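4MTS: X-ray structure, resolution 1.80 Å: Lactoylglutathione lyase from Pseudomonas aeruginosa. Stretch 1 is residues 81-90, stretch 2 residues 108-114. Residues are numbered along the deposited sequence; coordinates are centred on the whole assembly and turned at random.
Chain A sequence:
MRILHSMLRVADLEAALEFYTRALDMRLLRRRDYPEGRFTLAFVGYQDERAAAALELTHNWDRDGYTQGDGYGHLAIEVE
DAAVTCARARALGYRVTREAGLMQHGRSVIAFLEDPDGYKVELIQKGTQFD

Stretch 1 (81-90) DAAVTCARAR
Stretch 2 108-114: SVIAFLE

The two stretches form a small, wholly apolar helix-on-strand contact, in which one side of a helix packs against alternate residues of a strand without a hydrogen bond between them. Helix 82-90 and strand 109-114 run nearly parallel, their N-to-C directions 16° apart and their axes 8.6 Å apart at closest approach. The nearest CA atoms across the stretches are those of Ala82 and Ala111, 6.3 Å apart.

Asp81, extended at phi/psi -149/109, caps the helix: with chi1 in t (-168°), its OD1 accepts from Val84 N at 3.1 Å. From Ala82 onward the backbone stays near -62/-44, and i-to-i+4 hydrogen bonds begin with Thr85 N to Asp81 O (3.1 Å) and continue through Arg90 N to Cys86 O (2.9 Å). The strand is extended, with phi from -87 to -146° and psi from 116 to 165°. Its side chains therefore alternate: Val109, Ala111 and Leu113 point toward the helix, whereas Ile110 and Phe112 point away.

Ala82, Cys86 and Ala89, spaced four and three residues apart, meet this row in order. Ala82 CB lies 4.1 Å from Val109 CG1 (chi1 t, 174°) and 4.3 Å from Ala111 CB. One turn on, the CA-to-CB bond of Cys86 points sideways, yet its m rotamer (chi1 -73°) places SG 3.3 Å from Ala111 CB, the closest contact of the interface, and 4.3 Å from Leu113 CD2. Leu113, with chi1 m (-50°) and chi2 t (-178°), also brings CD2 to 4.1 Å from Ala89 CB, bridging successive turns of the helix. The SG to CB approach is unusually tight; the other four pairs are ordinary van der Waals contacts between small or branched side chains, and together the stretches bury 260 Å², both sides summed. Val84, Ala87 and Arg88 lie beyond reach of the strand on the exposed part of the helix.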

# COMPACT_ATOMS: atom_id res chain seq x y z
N ASP A 81 8.95 -18.11 7.46
CA ASP A 81 8.66 -18.43 8.85
C ASP A 81 8.44 -17.14 9.59
O ASP A 81 9.40 -16.41 9.84
CB ASP A 81 9.89 -19.16 9.45
CG ASP A 81 9.66 -19.81 10.79
OD1 ASP A 81 9.11 -19.15 11.69
OD2 ASP A 81 10.09 -20.96 10.96
N ALA A 82 7.19 -16.86 9.98
CA ALA A 82 6.83 -15.65 10.70
C ALA A 82 7.48 -15.51 12.07
O ALA A 82 7.89 -14.41 12.43
CB ALA A 82 5.31 -15.53 10.80
N ALA A 83 7.64 -16.62 12.83
CA ALA A 83 8.31 -16.55 14.14
C ALA A 83 9.77 -16.11 13.99
O ALA A 83 10.25 -15.33 14.80
CB ALA A 83 8.24 -17.90 14.86
N VAL A 84 10.44 -16.59 12.94
CA VAL A 84 11.84 -16.24 12.64
C VAL A 84 11.95 -14.74 12.26
O VAL A 84 12.81 -14.03 12.79
CB VAL A 84 12.44 -17.19 11.58
CG1 VAL A 84 13.76 -16.63 11.03
CG2 VAL A 84 12.65 -18.59 12.16
N THR A 85 11.07 -14.26 11.38
CA THR A 85 11.07 -12.83 11.01
C THR A 85 10.80 -11.94 12.25
O THR A 85 11.47 -10.92 12.41
CB THR A 85 10.17 -12.58 9.81
OG1 THR A 85 10.55 -13.51 8.81
CG2 THR A 85 10.33 -11.16 9.23
N CYS A 86 9.85 -12.35 13.15
CA CYS A 86 9.57 -11.60 14.38
C CYS A 86 10.78 -11.51 15.27
O CYS A 86 11.05 -10.45 15.83
CB CYS A 86 8.40 -12.24 15.13
SG CYS A 86 6.79 -11.96 14.36
N ALA A 87 11.44 -12.65 15.49
CA ALA A 87 12.62 -12.77 16.36
C ALA A 87 13.76 -11.88 15.82
O ALA A 87 14.46 -11.25 16.62
CB ALA A 87 13.05 -14.23 16.43
N ARG A 88 13.90 -11.78 14.48
CA ARG A 88 14.90 -10.92 13.80
C ARG A 88 14.57 -9.45 14.11
O ARG A 88 15.44 -8.70 14.57
CB ARG A 88 14.94 -11.21 12.30
CG ARG A 88 16.03 -10.45 11.53
CD ARG A 88 15.95 -10.70 10.04
NE ARG A 88 16.82 -9.80 9.27
CZ ARG A 88 17.88 -10.19 8.56
NH1 ARG A 88 18.20 -11.47 8.48
NH2 ARG A 88 18.61 -9.29 7.91
N ALA A 89 13.29 -9.03 13.90
CA ALA A 89 12.84 -7.67 14.21
C ALA A 89 13.11 -7.33 15.67
O ALA A 89 13.68 -6.28 15.96
CB ALA A 89 11.35 -7.52 13.93
N ARG A 90 12.70 -8.22 16.59
CA ARG A 90 12.89 -8.00 18.03
C ARG A 90 14.37 -7.78 18.40
O ARG A 90 14.69 -6.82 19.12
CB ARG A 90 12.29 -9.17 18.84
CG ARG A 90 11.10 -8.76 19.68
CD ARG A 90 10.62 -9.91 20.56
NE ARG A 90 9.16 -10.02 20.54
CZ ARG A 90 8.50 -10.91 19.81
NH1 ARG A 90 9.17 -11.79 19.08
NH2 ARG A 90 7.18 -10.93 19.81
N SER A 108 -4.13 -19.47 8.83
CA SER A 108 -2.93 -18.77 8.38
C SER A 108 -2.09 -18.30 9.57
O SER A 108 -2.65 -17.84 10.57
CB SER A 108 -3.29 -17.60 7.47
OG SER A 108 -4.22 -16.74 8.10
N VAL A 109 -0.77 -18.48 9.48
CA VAL A 109 0.18 -18.06 10.50
C VAL A 109 0.52 -16.60 10.12
O VAL A 109 0.97 -16.35 9.01
CB VAL A 109 1.45 -18.96 10.56
CG1 VAL A 109 2.49 -18.41 11.54
CG2 VAL A 109 1.08 -20.41 10.91
N ILE A 110 0.16 -15.65 11.01
CA ILE A 110 0.32 -14.21 10.80
C ILE A 110 1.05 -13.59 11.99
O ILE A 110 0.96 -14.07 13.12
CB ILE A 110 -1.09 -13.55 10.55
CG1 ILE A 110 -1.75 -14.11 9.25
CG2 ILE A 110 -1.02 -12.01 10.49
CD1 ILE A 110 -3.14 -13.71 9.00
N ALA A 111 1.72 -12.47 11.73
CA ALA A 111 2.37 -11.66 12.74
C ALA A 111 2.24 -10.20 12.28
O ALA A 111 1.97 -9.95 11.10
CB ALA A 111 3.85 -12.02 12.83
N PHE A 112 2.45 -9.28 13.19
CA PHE A 112 2.44 -7.87 12.87
C PHE A 112 3.63 -7.18 13.44
O PHE A 112 3.97 -7.37 14.63
CB PHE A 112 1.17 -7.18 13.37
CG PHE A 112 0.05 -7.23 12.37
CD1 PHE A 112 -0.13 -6.20 11.45
CD2 PHE A 112 -0.86 -8.28 12.37
CE1 PHE A 112 -1.20 -6.21 10.56
CE2 PHE A 112 -1.92 -8.31 11.46
CZ PHE A 112 -2.08 -7.28 10.56
N LEU A 113 4.24 -6.34 12.62
CA LEU A 113 5.36 -5.51 13.06
C LEU A 113 4.92 -4.08 12.91
O LEU A 113 3.95 -3.79 12.18
CB LEU A 113 6.59 -5.71 12.13
CG LEU A 113 7.08 -7.13 11.79
CD1 LEU A 113 8.35 -7.06 10.89
CD2 LEU A 113 7.38 -7.92 13.07
N GLU A 114 5.66 -3.15 13.54
CA GLU A 114 5.46 -1.75 13.25
C GLU A 114 6.79 -1.22 12.83
O GLU A 114 7.81 -1.53 13.46
CB GLU A 114 4.92 -0.95 14.42
CG GLU A 114 3.41 -0.92 14.47
CD GLU A 114 2.92 -0.04 15.60
OE1 GLU A 114 1.70 -0.07 15.90
OE2 GLU A 114 3.76 0.67 16.22